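Local coordinates for disulfide bond forming protein (DsbF) (Mycobacterium tuberculosis, PDB 3IOS) that probably oxidises reduced, unfolded secreted proteins to introduce their disulfide bonds, as a thioredoxin-fold thiol oxidase, at residues V74-M85 and F97-W108. Numbering follows the deposited sequence.
Sequences VGVAGLDQVPAM and FTQLADTDGSVW
Gly75 sits between two backbone partners of the neighbouring strand: its N donates to Thr98 O (2.7 Å) and its O accepts from Leu100 N. Two further bonds continue the parallel pairing, Ala77 N to Leu100 O and Asp102 N to Ala77 O, and a water carries it on from Leu79 N to Asp102 O. With no side chain at Gly75, the amide of Gln99 folds back over it, OE1 3.2 Å from Gly75 CA; that oxygen accepts from Trp47 NE1, while NE2 donates to Val94 O.

A side chain supplies the fifth bond. Trp108 NE1 gives its hydrogen to Val76 O at 3.0 Å; the oxygen lies close to the indole plane, whereas the nitrogen stands above the carbonyl plane, 55° out of it. Gly78 CA lies over the rim of one indole face, and Leu79 CD1 reaches CZ3. Asp102, its CG anti to the backbone N (chi1 -170°), turns its carboxylate to the helix start, where OD1 takes Val107 N and OD2 takes Trp108 N, which ties the start of the helix back to the end of the strand and probably helps to place the indole.

Apolar contacts are made on both faces of the strand pair. On that of Val74, Val76 and Leu100, Val76 CG1 presses tightly on Val107 CG1 (3.5 Å) and also meets Trp108 CD1, while Val74 CG1 packs on Leu100 CG (3.6 Å). On that of Ala77 and Ala101, the extended Met85 chain brings SD to Ala101 CB (3.8 Å).

Strand 72-77, helix 82-91 and outermost strand 98-101 thus form a beta-alpha-beta crossover at the edge of the thioredoxin fold's central mixed sheet, consistent with the alpha-beta insertion of TlpA-like family members.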
loop_
_atom_site.group_PDB
_atom_site.type_symbol
_atom_site.label_atom_id
_atom_site.label_comp_id
_atom_site.label_asym_id
_atom_site.label_seq_id
_atom_site.Cartn_x
_atom_site.Cartn_y
_atom_site.Cartn_z
ATOM N N VAL A 74 -2.513 1.619 -2.632
ATOM C CA VAL A 74 -1.867 0.444 -3.190
ATOM C C VAL A 74 -1.391 -0.451 -2.062
ATOM O O VAL A 74 -0.547 -0.052 -1.254
ATOM C CB VAL A 74 -0.639 0.819 -4.054
ATOM C CG1 VAL A 74 -0.020 -0.442 -4.664
ATOM C CG2 VAL A 74 -1.040 1.789 -5.144
ATOM N N GLY A 75 -1.951 -1.653 -1.993
ATOM C CA GLY A 75 -1.528 -2.595 -0.977
ATOM C C GLY A 75 -0.293 -3.281 -1.523
ATOM O O GLY A 75 -0.218 -3.530 -2.727
ATOM N N VAL A 76 0.686 -3.547 -0.667
ATOM C CA VAL A 76 1.916 -4.209 -1.096
ATOM C C VAL A 76 2.125 -5.408 -0.180
ATOM O O VAL A 76 2.697 -5.284 0.897
ATOM C CB VAL A 76 3.134 -3.259 -0.992
ATOM C CG1 VAL A 76 4.357 -3.915 -1.634
ATOM C CG2 VAL A 76 2.818 -1.923 -1.676
ATOM N N ALA A 77 1.645 -6.568 -0.616
ATOM C CA ALA A 77 1.746 -7.790 0.171
ATOM C C ALA A 77 3.104 -8.449 0.030
ATOM O O ALA A 77 3.627 -8.587 -1.073
ATOM C CB ALA A 77 0.657 -8.761 -0.240
ATOM N N GLY A 78 3.666 -8.861 1.158
ATOM C CA GLY A 78 4.957 -9.515 1.133
ATOM C C GLY A 78 5.087 -10.593 2.190
ATOM O O GLY A 78 4.165 -10.836 2.972
ATOM N N LEU A 79 6.240 -11.255 2.182
ATOM C CA LEU A 79 6.573 -12.298 3.147
ATOM C C LEU A 79 5.660 -13.517 3.134
ATOM O O LEU A 79 5.384 -14.108 4.177
ATOM C CB LEU A 79 6.618 -11.698 4.558
ATOM C CG LEU A 79 7.556 -10.497 4.719
ATOM C CD1 LEU A 79 7.629 -10.097 6.185
ATOM C CD2 LEU A 79 8.943 -10.852 4.197
ATOM N N ASP A 80 5.193 -13.890 1.951
ATOM C CA ASP A 80 4.328 -15.051 1.807
ATOM C C ASP A 80 4.090 -15.278 0.323
ATOM O O ASP A 80 4.656 -14.568 -0.509
ATOM C CB ASP A 80 3.007 -14.821 2.544
ATOM C CG ASP A 80 2.395 -16.112 3.058
ATOM O OD1 ASP A 80 1.575 -16.050 3.998
ATOM O OD2 ASP A 80 2.730 -17.188 2.518
ATOM N N GLN A 81 3.269 -16.269 -0.008
ATOM C CA GLN A 81 2.973 -16.567 -1.401
ATOM C C GLN A 81 1.564 -16.107 -1.764
ATOM O O GLN A 81 0.765 -15.763 -0.892
ATOM C CB GLN A 81 3.134 -18.068 -1.662
ATOM C CG GLN A 81 4.530 -18.584 -1.327
ATOM C CD GLN A 81 5.613 -17.990 -2.216
ATOM O OE1 GLN A 81 6.782 -17.931 -1.833
ATOM N NE2 GLN A 81 5.230 -17.560 -3.415
ATOM N N VAL A 82 1.271 -16.104 -3.059
ATOM C CA VAL A 82 -0.018 -15.659 -3.571
ATOM C C VAL A 82 -1.269 -16.225 -2.891
ATOM O O VAL A 82 -2.171 -15.471 -2.529
ATOM C CB VAL A 82 -0.111 -15.913 -5.098
ATOM C CG1 VAL A 82 -1.512 -15.594 -5.604
ATOM C CG2 VAL A 82 0.912 -15.050 -5.822
ATOM N N PRO A 83 -1.348 -17.554 -2.714
ATOM C CA PRO A 83 -2.531 -18.134 -2.070
ATOM C C PRO A 83 -2.885 -17.477 -0.739
ATOM O O PRO A 83 -4.049 -17.193 -0.469
ATOM C CB PRO A 83 -2.148 -19.603 -1.906
ATOM C CG PRO A 83 -1.279 -19.847 -3.102
ATOM C CD PRO A 83 -0.403 -18.611 -3.123
ATOM N N ALA A 84 -1.874 -17.244 0.092
ATOM C CA ALA A 84 -2.093 -16.623 1.397
ATOM C C ALA A 84 -2.567 -15.186 1.211
ATOM O O ALA A 84 -3.406 -14.693 1.964
ATOM C CB ALA A 84 -0.810 -16.656 2.214
ATOM N N MET A 85 -2.026 -14.516 0.202
ATOM C CA MET A 85 -2.418 -13.143 -0.082
ATOM C C MET A 85 -3.881 -13.089 -0.516
ATOM O O MET A 85 -4.629 -12.215 -0.089
ATOM C CB MET A 85 -1.515 -12.566 -1.166
ATOM C CG MET A 85 -0.058 -12.567 -0.769
ATOM S SD MET A 85 1.033 -12.026 -2.085
ATOM C CE MET A 85 2.529 -11.931 -1.235
ATOM N N PHE A 97 -9.086 -1.682 -3.908
ATOM C CA PHE A 97 -7.910 -0.971 -4.394
ATOM C C PHE A 97 -6.809 -1.942 -4.798
ATOM O O PHE A 97 -6.820 -3.113 -4.410
ATOM C CB PHE A 97 -7.418 0.063 -3.361
ATOM C CG PHE A 97 -7.025 -0.515 -2.028
ATOM C CD1 PHE A 97 -5.712 -0.916 -1.786
ATOM C CD2 PHE A 97 -7.954 -0.614 -0.998
ATOM C CE1 PHE A 97 -5.334 -1.398 -0.540
ATOM C CE2 PHE A 97 -7.584 -1.097 0.255
ATOM C CZ PHE A 97 -6.271 -1.490 0.486
ATOM N N THR A 98 -5.875 -1.454 -5.604
ATOM C CA THR A 98 -4.775 -2.267 -6.103
ATOM C C THR A 98 -3.984 -3.004 -5.032
ATOM O O THR A 98 -3.601 -2.419 -4.020
ATOM C CB THR A 98 -3.780 -1.408 -6.913
ATOM O OG1 THR A 98 -4.477 -0.728 -7.964
ATOM C CG2 THR A 98 -2.687 -2.281 -7.518
ATOM N N GLN A 99 -3.737 -4.292 -5.267
ATOM C CA GLN A 99 -2.949 -5.108 -4.346
ATOM C C GLN A 99 -1.763 -5.700 -5.117
ATOM O O GLN A 99 -1.953 -6.383 -6.122
ATOM C CB GLN A 99 -3.793 -6.253 -3.773
ATOM C CG GLN A 99 -4.974 -5.825 -2.923
ATOM C CD GLN A 99 -4.560 -5.105 -1.663
ATOM O OE1 GLN A 99 -3.406 -5.192 -1.229
ATOM N NE2 GLN A 99 -5.502 -4.392 -1.056
ATOM N N LEU A 100 -0.545 -5.431 -4.655
ATOM C CA LEU A 100 0.649 -5.962 -5.312
ATOM C C LEU A 100 1.163 -7.201 -4.597
ATOM O O LEU A 100 1.254 -7.231 -3.367
ATOM C CB LEU A 100 1.771 -4.920 -5.334
ATOM C CG LEU A 100 1.413 -3.549 -5.903
ATOM C CD1 LEU A 100 2.655 -2.680 -5.930
ATOM C CD2 LEU A 100 0.831 -3.705 -7.291
ATOM N N ALA A 101 1.505 -8.226 -5.371
ATOM C CA ALA A 101 2.038 -9.462 -4.801
ATOM C C ALA A 101 3.561 -9.366 -4.868
ATOM O O ALA A 101 4.174 -9.802 -5.845
ATOM C CB ALA A 101 1.542 -10.662 -5.597
ATOM N N ASP A 102 4.161 -8.798 -3.826
ATOM C CA ASP A 102 5.607 -8.590 -3.764
ATOM C C ASP A 102 6.360 -9.804 -3.221
ATOM O O ASP A 102 7.076 -9.711 -2.222
ATOM C CB ASP A 102 5.898 -7.345 -2.908
ATOM C CG ASP A 102 7.350 -6.909 -2.973
ATOM O OD1 ASP A 102 7.933 -6.950 -4.079
ATOM O OD2 ASP A 102 7.903 -6.509 -1.927
ATOM N N THR A 103 6.206 -10.936 -3.900
ATOM C CA THR A 103 6.855 -12.170 -3.480
ATOM C C THR A 103 8.378 -12.119 -3.539
ATOM O O THR A 103 9.050 -12.792 -2.755
ATOM C CB THR A 103 6.354 -13.377 -4.303
ATOM O OG1 THR A 103 6.528 -13.120 -5.701
ATOM C CG2 THR A 103 4.885 -13.637 -4.017
ATOM N N ASP A 104 8.936 -11.333 -4.457
ATOM C CA ASP A 104 10.391 -11.242 -4.533
ATOM C C ASP A 104 10.906 -10.157 -3.596
ATOM O O ASP A 104 12.108 -9.935 -3.481
ATOM C CB ASP A 104 10.864 -10.996 -5.980
ATOM C CG ASP A 104 10.464 -9.636 -6.523
ATOM O OD1 ASP A 104 10.778 -9.372 -7.705
ATOM O OD2 ASP A 104 9.852 -8.832 -5.792
ATOM N N GLY A 105 9.972 -9.491 -2.921
ATOM C CA GLY A 105 10.320 -8.453 -1.969
ATOM C C GLY A 105 10.972 -7.196 -2.513
ATOM O O GLY A 105 11.495 -6.395 -1.742
ATOM N N SER A 106 10.934 -7.010 -3.827
ATOM C CA SER A 106 11.552 -5.836 -4.429
ATOM C C SER A 106 10.843 -4.522 -4.098
ATOM O O SER A 106 11.496 -3.488 -3.937
ATOM C CB SER A 106 11.669 -6.008 -5.951
ATOM O OG SER A 106 10.416 -6.224 -6.570
ATOM N N VAL A 107 9.519 -4.546 -3.987
ATOM C CA VAL A 107 8.807 -3.312 -3.675
ATOM C C VAL A 107 9.077 -2.893 -2.232
ATOM O O VAL A 107 9.320 -1.720 -1.961
ATOM C CB VAL A 107 7.283 -3.449 -3.921
ATOM C CG1 VAL A 107 6.586 -2.123 -3.618
ATOM C CG2 VAL A 107 7.027 -3.851 -5.371
ATOM N N TRP A 108 9.037 -3.842 -1.298
ATOM C CA TRP A 108 9.326 -3.513 0.089
ATOM C C TRP A 108 10.739 -2.947 0.188
ATOM O O TRP A 108 10.979 -1.955 0.876
ATOM C CB TRP A 108 9.237 -4.756 0.974
ATOM C CG TRP A 108 7.852 -5.125 1.387
ATOM C CD1 TRP A 108 6.721 -5.052 0.628
ATOM C CD2 TRP A 108 7.464 -5.700 2.636
ATOM N NE1 TRP A 108 5.646 -5.555 1.327
ATOM C CE2 TRP A 108 6.077 -5.964 2.562
ATOM C CE3 TRP A 108 8.155 -6.029 3.809
ATOM C CZ2 TRP A 108 5.366 -6.538 3.621
ATOM C CZ3 TRP A 108 7.448 -6.601 4.864
ATOM C CH2 TRP A 108 6.068 -6.852 4.758
HETATM O O HOH W 1 8.165 -10.555 0.312
#